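PDB 1TUO: putative phosphomannomutase from Thermus thermophilus, which probably transfers a phosphate group between positions of a sugar phosphate with the help of magnesium, as other members of the phosphohexose mutase family do. Local coordinates for residues A[272-276]-A[369-373]; A[277-281]-A[357-362]; A[301-305]-A[375-379]; A[284-290]-A[327-333]. All coordinates share one frame; numbering follows the deposited sequence.

Contact 1: residues A[272-276]-A[369-373]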
loop_
_atom_site.group_PDB
_atom_site.type_symbol
_atom_site.label_atom_id
_atom_site.label_comp_id
_atom_site.label_asym_id
_atom_site.label_seq_id
_atom_site.Cartn_x
_atom_site.Cartn_y
_atom_site.Cartn_z
ATOM N N THR A 272 0.916 0.781 14.211
ATOM C CA THR A 272 0.718 1.226 15.588
ATOM C C THR A 272 1.771 2.236 16.036
ATOM O O THR A 272 1.459 3.177 16.772
ATOM C CB THR A 272 0.695 0.029 16.573
ATOM O OG1 THR A 272 1.912 -0.718 16.467
ATOM C CG2 THR A 272 -0.483 -0.873 16.261
ATOM N N THR A 273 3.012 2.047 15.597
ATOM C CA THR A 273 4.085 2.970 15.958
ATOM C C THR A 273 3.768 4.351 15.381
ATOM O O THR A 273 3.915 5.362 16.062
ATOM C CB THR A 273 5.454 2.493 15.411
ATOM O OG1 THR A 273 5.828 1.263 16.054
ATOM C CG2 THR A 273 6.532 3.538 15.679
ATOM N N LEU A 274 3.316 4.390 14.130
ATOM C CA LEU A 274 2.983 5.665 13.499
ATOM C C LEU A 274 1.693 6.246 14.065
ATOM O O LEU A 274 1.533 7.463 14.142
ATOM C CB LEU A 274 2.877 5.507 11.973
ATOM C CG LEU A 274 4.221 5.306 11.258
ATOM C CD1 LEU A 274 3.992 5.253 9.748
ATOM C CD2 LEU A 274 5.186 6.446 11.606
ATOM N N ALA A 275 0.765 5.387 14.478
ATOM C CA ALA A 275 -0.476 5.891 15.052
ATOM C C ALA A 275 -0.134 6.600 16.360
ATOM O O ALA A 275 -0.649 7.680 16.646
ATOM C CB ALA A 275 -1.457 4.749 15.319
ATOM N N LEU A 276 0.749 5.991 17.143
ATOM C CA LEU A 276 1.149 6.570 18.422
ATOM C C LEU A 276 1.868 7.894 18.212
ATOM O O LEU A 276 1.572 8.880 18.876
ATOM C CB LEU A 276 2.076 5.616 19.178
ATOM C CG LEU A 276 2.623 6.128 20.515
ATOM C CD1 LEU A 276 1.470 6.403 21.470
ATOM C CD2 LEU A 276 3.557 5.083 21.111
ATOM N N GLN A 369 10.397 2.336 19.869
ATOM C CA GLN A 369 9.099 2.989 19.798
ATOM C C GLN A 369 8.001 1.945 19.935
ATOM O O GLN A 369 6.995 2.174 20.602
ATOM C CB GLN A 369 8.926 3.745 18.475
ATOM C CG GLN A 369 9.758 5.013 18.363
ATOM C CD GLN A 369 9.448 5.792 17.094
ATOM O OE1 GLN A 369 8.311 6.193 16.869
ATOM N NE2 GLN A 369 10.462 6.001 16.258
ATOM N N PHE A 370 8.193 0.786 19.310
ATOM C CA PHE A 370 7.175 -0.242 19.408
ATOM C C PHE A 370 7.097 -0.804 20.826
ATOM O O PHE A 370 6.020 -1.175 21.283
ATOM C CB PHE A 370 7.424 -1.372 18.411
ATOM C CG PHE A 370 6.308 -2.370 18.374
ATOM C CD1 PHE A 370 5.039 -1.989 17.946
ATOM C CD2 PHE A 370 6.497 -3.663 18.846
ATOM C CE1 PHE A 370 3.973 -2.878 17.995
ATOM C CE2 PHE A 370 5.441 -4.562 18.902
ATOM C CZ PHE A 370 4.176 -4.172 18.478
ATOM N N LYS A 371 8.233 -0.857 21.523
ATOM C CA LYS A 371 8.256 -1.353 22.901
ATOM C C LYS A 371 7.373 -0.434 23.743
ATOM O O LYS A 371 6.729 -0.873 24.695
ATOM C CB LYS A 371 9.682 -1.337 23.455
ATOM C CG LYS A 371 10.654 -2.254 22.730
ATOM C CD LYS A 371 10.321 -3.718 22.938
ATOM C CE LYS A 371 11.329 -4.610 22.219
ATOM N NZ LYS A 371 11.066 -6.063 22.442
ATOM N N GLU A 372 7.355 0.845 23.376
ATOM C CA GLU A 372 6.546 1.840 24.066
ATOM C C GLU A 372 5.078 1.580 23.730
ATOM O O GLU A 372 4.188 1.792 24.556
ATOM C CB GLU A 372 6.965 3.250 23.626
ATOM C CG GLU A 372 6.103 4.393 24.153
ATOM C CD GLU A 372 6.303 4.695 25.636
ATOM O OE1 GLU A 372 7.376 4.371 26.195
ATOM O OE2 GLU A 372 5.382 5.284 26.237
ATOM N N VAL A 373 4.818 1.121 22.510
ATOM C CA VAL A 373 3.453 0.800 22.126
ATOM C C VAL A 373 3.000 -0.363 23.004
ATOM O O VAL A 373 1.891 -0.362 23.530
ATOM C CB VAL A 373 3.358 0.366 20.642
ATOM C CG1 VAL A 373 1.988 -0.233 20.355
ATOM C CG2 VAL A 373 3.604 1.567 19.734
HETATM O O HOH W 1 5.905 6.059 18.079
#
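Thr272 and Thr273 meet Phe370 at the rim of its ring. The segments 272-276 and 369-373 cross at 81°, with their axes 9.3 Å apart at closest approach. Thr272 OG1 lies in the ring plane, 3.4 Å from Phe370 CE1. With chi1 at 57° it is tucked in over its own backbone, facing back along the helix to bond His268 O. Thr273 is rotated the other way: OG1 sits beside its backbone N and bonds Gln269 O, while CG2, anti to that N, is thrust at the amide of Gln369 and stops 3.4 Å from OE1. That oxygen is bound through a water, which donates to Thr273 O and to Gln369 OE1 (2.7 Å); Gln369 NE2 is held by Lys364 O and Ser358 OG. A turn further on, Leu276 and Val373 lie alongside each other, running opposite ways, with Leu276 CD2 3.8 Å from Val373 CG2. A serine in place of Thr273 would probably leave a gap beside the Gln369 side chain, whose oxygen and CB both rest on the missing methyl. This is a buried, steep helix-helix crossing between 366-377 and 267-280, the latter packed on the sheet of the third alpha/beta/alpha domain of the mutase fold.

Contact 2: residues A[277-281]-A[357-362]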
loop_
_atom_site.group_PDB
_atom_site.type_symbol
_atom_site.label_atom_id
_atom_site.label_comp_id
_atom_site.label_asym_id
_atom_site.label_seq_id
_atom_site.Cartn_x
_atom_site.Cartn_y
_atom_site.Cartn_z
ATOM N N TYR A 277 2.818 7.902 17.287
ATOM C CA TYR A 277 3.582 9.105 16.988
ATOM C C TYR A 277 2.684 10.255 16.537
ATOM O O TYR A 277 2.793 11.371 17.048
ATOM C CB TYR A 277 4.624 8.806 15.907
ATOM C CG TYR A 277 5.419 10.025 15.489
ATOM C CD1 TYR A 277 5.309 10.546 14.201
ATOM C CD2 TYR A 277 6.257 10.672 16.394
ATOM C CE1 TYR A 277 6.018 11.688 13.826
ATOM C CE2 TYR A 277 6.968 11.814 16.029
ATOM C CZ TYR A 277 6.843 12.316 14.748
ATOM O OH TYR A 277 7.529 13.459 14.393
ATOM N N ARG A 278 1.788 9.984 15.594
ATOM C CA ARG A 278 0.899 11.026 15.093
ATOM C C ARG A 278 -0.059 11.509 16.175
ATOM O O ARG A 278 -0.352 12.703 16.264
ATOM C CB ARG A 278 0.125 10.521 13.867
ATOM C CG ARG A 278 0.986 10.443 12.609
ATOM C CD ARG A 278 0.325 9.624 11.496
ATOM N NE ARG A 278 -0.834 10.267 10.871
ATOM C CZ ARG A 278 -0.775 11.310 10.041
ATOM N NH1 ARG A 278 0.392 11.855 9.725
ATOM N NH2 ARG A 278 -1.889 11.792 9.498
ATOM N N PHE A 279 -0.540 10.588 17.003
ATOM C CA PHE A 279 -1.445 10.969 18.076
ATOM C C PHE A 279 -0.726 11.898 19.047
ATOM O O PHE A 279 -1.285 12.909 19.487
ATOM C CB PHE A 279 -1.930 9.743 18.844
ATOM C CG PHE A 279 -2.722 10.086 20.069
ATOM C CD1 PHE A 279 -4.071 10.395 19.977
ATOM C CD2 PHE A 279 -2.105 10.143 21.314
ATOM C CE1 PHE A 279 -4.797 10.757 21.109
ATOM C CE2 PHE A 279 -2.821 10.505 22.449
ATOM C CZ PHE A 279 -4.170 10.813 22.342
ATOM N N ARG A 280 0.509 11.550 19.392
ATOM C CA ARG A 280 1.272 12.364 20.332
ATOM C C ARG A 280 1.642 13.728 19.743
ATOM O O ARG A 280 1.903 14.667 20.488
ATOM C CB ARG A 280 2.524 11.610 20.808
ATOM C CG ARG A 280 2.183 10.389 21.667
ATOM C CD ARG A 280 3.399 9.540 22.051
ATOM N NE ARG A 280 4.236 10.146 23.087
ATOM C CZ ARG A 280 5.229 9.508 23.702
ATOM N NH1 ARG A 280 5.504 8.247 23.384
ATOM N NH2 ARG A 280 5.951 10.123 24.630
ATOM N N LYS A 281 1.658 13.834 18.417
ATOM C CA LYS A 281 1.963 15.111 17.769
ATOM C C LYS A 281 0.742 16.020 17.823
ATOM O O LYS A 281 0.818 17.192 17.451
ATOM C CB LYS A 281 2.377 14.918 16.308
ATOM C CG LYS A 281 3.831 14.540 16.116
ATOM C CD LYS A 281 4.220 14.539 14.641
ATOM C CE LYS A 281 4.127 15.930 14.034
ATOM N NZ LYS A 281 4.560 15.949 12.605
ATOM N N GLU A 357 10.892 10.374 10.304
ATOM C CA GLU A 357 10.599 11.512 11.174
ATOM C C GLU A 357 10.428 11.061 12.627
ATOM O O GLU A 357 11.006 11.658 13.540
ATOM C CB GLU A 357 9.323 12.231 10.725
ATOM C CG GLU A 357 9.047 13.531 11.501
ATOM C CD GLU A 357 7.710 14.162 11.158
ATOM O OE1 GLU A 357 7.486 14.483 9.973
ATOM O OE2 GLU A 357 6.880 14.342 12.076
ATOM N N SER A 358 9.637 10.008 12.837
ATOM C CA SER A 358 9.380 9.497 14.187
ATOM C C SER A 358 10.665 9.155 14.937
ATOM O O SER A 358 10.808 9.476 16.119
ATOM C CB SER A 358 8.486 8.244 14.142
ATOM O OG SER A 358 9.194 7.116 13.652
ATOM N N VAL A 359 11.596 8.504 14.256
ATOM C CA VAL A 359 12.849 8.128 14.895
ATOM C C VAL A 359 13.646 9.366 15.296
ATOM O O VAL A 359 14.175 9.441 16.406
ATOM C CB VAL A 359 13.694 7.237 13.967
ATOM C CG1 VAL A 359 15.057 6.971 14.591
ATOM C CG2 VAL A 359 12.960 5.913 13.726
ATOM N N ALA A 360 13.710 10.345 14.403
ATOM C CA ALA A 360 14.452 11.572 14.683
ATOM C C ALA A 360 13.812 12.400 15.795
ATOM O O ALA A 360 14.495 12.846 16.724
ATOM C CB ALA A 360 14.573 12.403 13.415
ATOM N N ALA A 361 12.500 12.592 15.710
ATOM C CA ALA A 361 11.773 13.383 16.697
ATOM C C ALA A 361 11.739 12.756 18.092
ATOM O O ALA A 361 11.951 13.446 19.091
ATOM C CB ALA A 361 10.352 13.639 16.209
ATOM N N THR A 362 11.474 11.456 18.167
ATOM C CA THR A 362 11.410 10.784 19.461
ATOM C C THR A 362 12.790 10.486 20.036
ATOM O O THR A 362 12.972 10.473 21.253
ATOM C CB THR A 362 10.639 9.445 19.381
ATOM O OG1 THR A 362 11.357 8.524 18.548
ATOM C CG2 THR A 362 9.241 9.663 18.824
#
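Tyr277 reaches from helix 267-280 to helix 348-362 and hands its hydroxyl to Glu357, with OH donating to Glu357 OE2 over 2.6 Å. Lys281, one turn on in the same segment, reaches out to meet Glu357, and its NZ makes a salt bridge to the same OE2 at 2.9 Å. The two donors share the oxygen cleanly: the tyrosine takes the anti lone pair and the lysine the syn one. Glu357 OE1 accepts from the backbone N of Asp169, so both carboxylate oxygens have partners, and a lysine charge and a hydroxyl donor on OE2 would probably favour the ionised form. The tyrosine ring stands at 74° to the carboxylate plane. Ser358 CA lies over the ring centre, 3.8 Å from the centroid, in a CH-pi contact; Lys281 CG covers the opposite face nearer the rim. Along the second helix, Ser358 O receives both Thr362 N and Thr362 OG1 (2.7 Å for the latter), one from each face of the carbonyl plane. Thr362 OG1 in turn accepts from Lys364 N, and Ser358 OG is bonded to Leu355 O. A phenylalanine in place of Tyr277 would probably leave Glu357 OE2 with Lys281 alone as its partner across this interface. The ring sits among Glu357, Ser358, Ala361 and Thr362 as a knob in a four-residue hole, the knobs-into-holes packing of neighbouring helices.

Contact 3: residues A[301-305]-A[375-379]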
loop_
_atom_site.group_PDB
_atom_site.type_symbol
_atom_site.label_atom_id
_atom_site.label_comp_id
_atom_site.label_asym_id
_atom_site.label_seq_id
_atom_site.Cartn_x
_atom_site.Cartn_y
_atom_site.Cartn_z
ATOM N N GLY A 301 -6.056 2.898 21.141
ATOM C CA GLY A 301 -7.118 3.883 21.069
ATOM C C GLY A 301 -7.931 3.990 22.347
ATOM O O GLY A 301 -8.321 5.085 22.745
ATOM N N GLU A 302 -8.202 2.861 22.995
ATOM C CA GLU A 302 -8.972 2.903 24.230
ATOM C C GLU A 302 -8.110 3.457 25.364
ATOM O O GLU A 302 -8.596 4.198 26.227
ATOM C CB GLU A 302 -9.496 1.506 24.594
ATOM C CG GLU A 302 -8.455 0.557 25.162
ATOM C CD GLU A 302 -9.033 -0.815 25.481
ATOM O OE1 GLU A 302 -9.465 -1.508 24.532
ATOM O OE2 GLU A 302 -9.057 -1.193 26.676
ATOM N N ARG A 303 -6.825 3.111 25.349
ATOM C CA ARG A 303 -5.889 3.559 26.381
ATOM C C ARG A 303 -5.568 5.052 26.314
ATOM O O ARG A 303 -5.582 5.742 27.338
ATOM C CB ARG A 303 -4.572 2.768 26.288
ATOM C CG ARG A 303 -4.594 1.355 26.886
ATOM C CD ARG A 303 -4.359 1.377 28.392
ATOM N NE ARG A 303 -4.452 0.054 29.013
ATOM C CZ ARG A 303 -3.412 -0.698 29.368
ATOM N NH1 ARG A 303 -2.166 -0.280 29.164
ATOM N NH2 ARG A 303 -3.619 -1.871 29.960
ATOM N N LEU A 304 -5.287 5.551 25.111
ATOM C CA LEU A 304 -4.921 6.957 24.941
ATOM C C LEU A 304 -6.048 7.930 24.605
ATOM O O LEU A 304 -5.887 9.143 24.776
ATOM C CB LEU A 304 -3.812 7.080 23.895
ATOM C CG LEU A 304 -2.528 6.316 24.229
ATOM C CD1 LEU A 304 -1.486 6.603 23.167
ATOM C CD2 LEU A 304 -2.013 6.724 25.609
ATOM N N GLY A 305 -7.169 7.421 24.106
ATOM C CA GLY A 305 -8.282 8.303 23.808
ATOM C C GLY A 305 -8.654 8.653 22.376
ATOM O O GLY A 305 -8.948 9.815 22.090
ATOM N N ALA A 375 4.085 -1.163 25.921
ATOM C CA ALA A 375 3.948 -0.710 27.305
ATOM C C ALA A 375 2.618 0.016 27.507
ATOM O O ALA A 375 1.900 -0.239 28.474
ATOM C CB ALA A 375 5.109 0.216 27.674
ATOM N N LEU A 376 2.298 0.926 26.595
ATOM C CA LEU A 376 1.059 1.690 26.686
ATOM C C LEU A 376 -0.203 0.848 26.488
ATOM O O LEU A 376 -1.264 1.188 27.009
ATOM C CB LEU A 376 1.078 2.837 25.667
ATOM C CG LEU A 376 2.163 3.898 25.871
ATOM C CD1 LEU A 376 2.135 4.901 24.714
ATOM C CD2 LEU A 376 1.938 4.614 27.212
ATOM N N THR A 377 -0.098 -0.236 25.723
ATOM C CA THR A 377 -1.257 -1.100 25.482
ATOM C C THR A 377 -1.326 -2.235 26.491
ATOM O O THR A 377 -2.398 -2.789 26.736
ATOM C CB THR A 377 -1.226 -1.750 24.077
ATOM O OG1 THR A 377 -0.018 -2.503 23.920
ATOM C CG2 THR A 377 -1.311 -0.692 22.991
ATOM N N GLY A 378 -0.178 -2.584 27.062
ATOM C CA GLY A 378 -0.126 -3.667 28.026
ATOM C C GLY A 378 -0.191 -5.012 27.329
ATOM O O GLY A 378 -0.476 -6.035 27.950
ATOM N N LEU A 379 0.075 -5.008 26.027
ATOM C CA LEU A 379 0.027 -6.230 25.230
ATOM C C LEU A 379 1.328 -6.490 24.485
ATOM O O LEU A 379 2.064 -5.557 24.157
ATOM C CB LEU A 379 -1.105 -6.133 24.205
ATOM C CG LEU A 379 -2.531 -5.925 24.722
ATOM C CD1 LEU A 379 -3.459 -5.642 23.547
ATOM C CD2 LEU A 379 -2.984 -7.163 25.487
#
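Ala375 begins the approach loosely, its carbonyl oxygen lying near the guanidinium plane of Arg303 with NH1 still 4.1 Å away. Leu376 does far more. Its side chain meets Leu304 across the surface, CD1 to CD1 at 4.3 Å, and both leucines also lean on Leu276 of helix 267-280. Leu376 O accepts from Arg303 NH1 at 2.8 Å, but the bond is bent, 134° at the hydrogen, and the nitrogen stands well above the carbonyl plane, away from the lone pairs. The arginine gets there by folding at its second torsion (chi2 -83°), which curls the chain round this oxygen until Arg303 CG is 3.3 Å from Leu376 O. Thr377 then presents its carbonyl to one face of the guanidinium, with the oxygen 3.3 Å above the plane towards the rim; that oxygen is bonded to Arg299 NH1 instead. Thr377 OG1 turns back to Val373 O and also accepts from Leu379 N at 3.3 Å, an ST turn that ends the helix. Gly378, at positive phi, passes close to the arginine: a CB here would lie tight against NH2. Helix 296-304 thus sends two arginines to the carbonyls at the C-terminal end of helix 366-377, where a positive charge probably finds a favourable partial negative charge, although exposure to solvent would temper the gain.

Contact 4: residues A[284-290]-A[327-333]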
loop_
_atom_site.group_PDB
_atom_site.type_symbol
_atom_site.label_atom_id
_atom_site.label_comp_id
_atom_site.label_asym_id
_atom_site.label_seq_id
_atom_site.Cartn_x
_atom_site.Cartn_y
_atom_site.Cartn_z
ATOM N N ARG A 284 -5.896 14.463 15.914
ATOM C CA ARG A 284 -7.085 13.923 16.553
ATOM C C ARG A 284 -8.002 13.265 15.538
ATOM O O ARG A 284 -7.815 13.410 14.329
ATOM C CB ARG A 284 -7.841 15.025 17.299
ATOM C CG ARG A 284 -7.852 14.834 18.810
ATOM C CD ARG A 284 -6.438 14.694 19.350
ATOM N NE ARG A 284 -6.405 14.423 20.784
ATOM C CZ ARG A 284 -5.289 14.221 21.477
ATOM N NH1 ARG A 284 -4.111 14.259 20.867
ATOM N NH2 ARG A 284 -5.347 13.987 22.781
ATOM N N GLY A 285 -8.992 12.542 16.042
ATOM C CA GLY A 285 -9.923 11.856 15.171
ATOM C C GLY A 285 -9.824 10.365 15.420
ATOM O O GLY A 285 -9.425 9.934 16.498
ATOM N N ARG A 286 -10.175 9.572 14.421
ATOM C CA ARG A 286 -10.129 8.126 14.572
ATOM C C ARG A 286 -9.112 7.473 13.648
ATOM O O ARG A 286 -8.663 8.065 12.668
ATOM C CB ARG A 286 -11.516 7.547 14.298
ATOM C CG ARG A 286 -12.094 8.055 12.997
ATOM C CD ARG A 286 -13.536 7.630 12.764
ATOM N NE ARG A 286 -14.023 8.213 11.517
ATOM C CZ ARG A 286 -14.613 7.532 10.540
ATOM N NH1 ARG A 286 -14.806 6.221 10.648
ATOM N NH2 ARG A 286 -14.994 8.165 9.442
ATOM N N ALA A 287 -8.735 6.249 13.994
ATOM C CA ALA A 287 -7.809 5.471 13.190
ATOM C C ALA A 287 -8.699 4.440 12.508
ATOM O O ALA A 287 -9.644 3.937 13.118
ATOM C CB ALA A 287 -6.785 4.776 14.088
ATOM N N VAL A 288 -8.414 4.130 11.246
ATOM C CA VAL A 288 -9.208 3.153 10.514
ATOM C C VAL A 288 -8.310 1.968 10.174
ATOM O O VAL A 288 -7.176 2.153 9.744
ATOM C CB VAL A 288 -9.779 3.762 9.212
ATOM C CG1 VAL A 288 -10.782 2.799 8.580
ATOM C CG2 VAL A 288 -10.424 5.113 9.513
ATOM N N LYS A 289 -8.814 0.756 10.388
ATOM C CA LYS A 289 -8.033 -0.454 10.119
ATOM C C LYS A 289 -8.909 -1.552 9.544
ATOM O O LYS A 289 -10.095 -1.631 9.859
ATOM C CB LYS A 289 -7.394 -0.968 11.418
ATOM C CG LYS A 289 -8.406 -1.216 12.542
ATOM C CD LYS A 289 -7.836 -2.056 13.694
ATOM C CE LYS A 289 -8.279 -3.516 13.586
ATOM N NZ LYS A 289 -7.937 -4.336 14.795
ATOM N N ASN A 290 -8.346 -2.406 8.692
ATOM C CA ASN A 290 -9.166 -3.489 8.178
ATOM C C ASN A 290 -9.204 -4.610 9.217
ATOM O O ASN A 290 -8.489 -4.570 10.225
ATOM C CB ASN A 290 -8.687 -3.991 6.798
ATOM C CG ASN A 290 -7.432 -4.856 6.855
ATOM O OD1 ASN A 290 -7.132 -5.504 7.860
ATOM N ND2 ASN A 290 -6.713 -4.898 5.736
ATOM N N CYS A 327 -10.593 11.413 10.332
ATOM C CA CYS A 327 -9.590 10.371 10.574
ATOM C C CYS A 327 -8.174 10.957 10.587
ATOM O O CYS A 327 -7.946 12.042 10.044
ATOM C CB CYS A 327 -9.657 9.305 9.473
ATOM S SG CYS A 327 -11.275 8.564 9.161
ATOM N N PHE A 328 -7.223 10.255 11.207
ATOM C CA PHE A 328 -5.841 10.737 11.206
ATOM C C PHE A 328 -4.864 9.690 10.674
ATOM O O PHE A 328 -3.687 9.970 10.473
ATOM C CB PHE A 328 -5.401 11.249 12.594
ATOM C CG PHE A 328 -5.158 10.171 13.619
ATOM C CD1 PHE A 328 -6.212 9.620 14.338
ATOM C CD2 PHE A 328 -3.863 9.738 13.893
ATOM C CE1 PHE A 328 -5.980 8.650 15.324
ATOM C CE2 PHE A 328 -3.618 8.777 14.867
ATOM C CZ PHE A 328 -4.675 8.231 15.586
ATOM N N ILE A 329 -5.363 8.484 10.431
ATOM C CA ILE A 329 -4.524 7.424 9.880
ATOM C C ILE A 329 -5.396 6.238 9.486
ATOM O O ILE A 329 -6.456 6.019 10.067
ATOM C CB ILE A 329 -3.446 6.969 10.900
ATOM C CG1 ILE A 329 -2.341 6.191 10.179
ATOM C CG2 ILE A 329 -4.077 6.108 11.987
ATOM C CD1 ILE A 329 -1.133 5.885 11.068
ATOM N N GLY A 330 -4.962 5.488 8.477
ATOM C CA GLY A 330 -5.721 4.325 8.041
ATOM C C GLY A 330 -4.741 3.259 7.599
ATOM O O GLY A 330 -3.791 3.557 6.883
ATOM N N GLY A 331 -4.951 2.014 8.004
ATOM C CA GLY A 331 -3.987 1.010 7.596
ATOM C C GLY A 331 -4.501 -0.393 7.393
ATOM O O GLY A 331 -5.584 -0.763 7.852
ATOM N N GLU A 332 -3.693 -1.173 6.685
ATOM C CA GLU A 332 -4.002 -2.562 6.396
ATOM C C GLU A 332 -2.894 -3.451 6.950
ATOM O O GLU A 332 -1.810 -2.977 7.284
ATOM C CB GLU A 332 -4.111 -2.765 4.891
ATOM C CG GLU A 332 -5.217 -1.973 4.238
ATOM C CD GLU A 332 -5.228 -2.161 2.742
ATOM O OE1 GLU A 332 -6.315 -2.079 2.138
ATOM O OE2 GLU A 332 -4.139 -2.386 2.173
ATOM N N GLU A 333 -3.172 -4.743 7.038
ATOM C CA GLU A 333 -2.203 -5.698 7.553
ATOM C C GLU A 333 -1.108 -6.007 6.533
ATOM O O GLU A 333 -0.168 -6.743 6.830
ATOM C CB GLU A 333 -2.924 -6.986 7.954
ATOM C CG GLU A 333 -4.173 -7.250 7.138
ATOM C CD GLU A 333 -3.899 -7.309 5.649
ATOM O OE1 GLU A 333 -4.668 -6.697 4.876
ATOM O OE2 GLU A 333 -2.916 -7.973 5.254
HETATM O O HOH W 2 -8.258 -3.117 3.744
#
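Arg286 to Asn290 pairs in parallel with the strand ending at Gly331, the segment axes 4.7 Å apart and 9° from aligned. These are the two inner strands of the four-stranded sheet in this alpha/beta/alpha domain. Arg286 O accepts from Phe328 N; after the corner at Phe328, Val288 bonds Ile329 O through N and Gly331 N through O (2.8 Å), and Asn290 N makes a weak bond to Gly331 O. On one side of the sheet, Cys327 SG lies over a face of the Arg286 guanidinium, 3.4 Å above its plane, and touches Val288 CG2 at 3.6 Å. The guanidinium is held by a salt bridge to Glu321 and a bond to Thr309. On the other side, where Ile329 meets helix 267-280, Ala287 CB packs on Ile329 CG2 at 3.7 Å. The first torsion of Phe328 (chi1 73°) turns its ring back toward the neighbouring strand, edge to Arg286 N. At the far end, Asn290 ND2 donates to the anti lone pair of Glu333 OE1 at 2.9 Å; amide and carboxylate lie almost in one plane, 15° apart, while Asn290 OD1 accepts from Ala292 N. Glu332 OE2 pairs with Arg346; its OE1 takes a water, 2.7 Å away, that also accepts from Asn290 ND2.

In the fold
Contacts 1 and 4 are buried, contact 2 is partly so, and contact 3 lies at the surface. Helix 267-280 serves contacts 1 and 2, and helix 366-377 serves contacts 1 and 3, so the three form a continuous run of helix packing, with Gln369 as the joint to contact 2 and Leu276 as the joint to contact 3. Contact 4 is the sheet that helix 267-280 packs on: Ile329 lies against the part of it used in contact 1, and Phe328 O probably bonds Arg278. The strands are joined mainly by backbone bonds, with one amide-carboxylate bond at the end, and contact 1 by methyls, a ring edge and one water, whereas charged side chains carry the direct bonds of contacts 2 and 3.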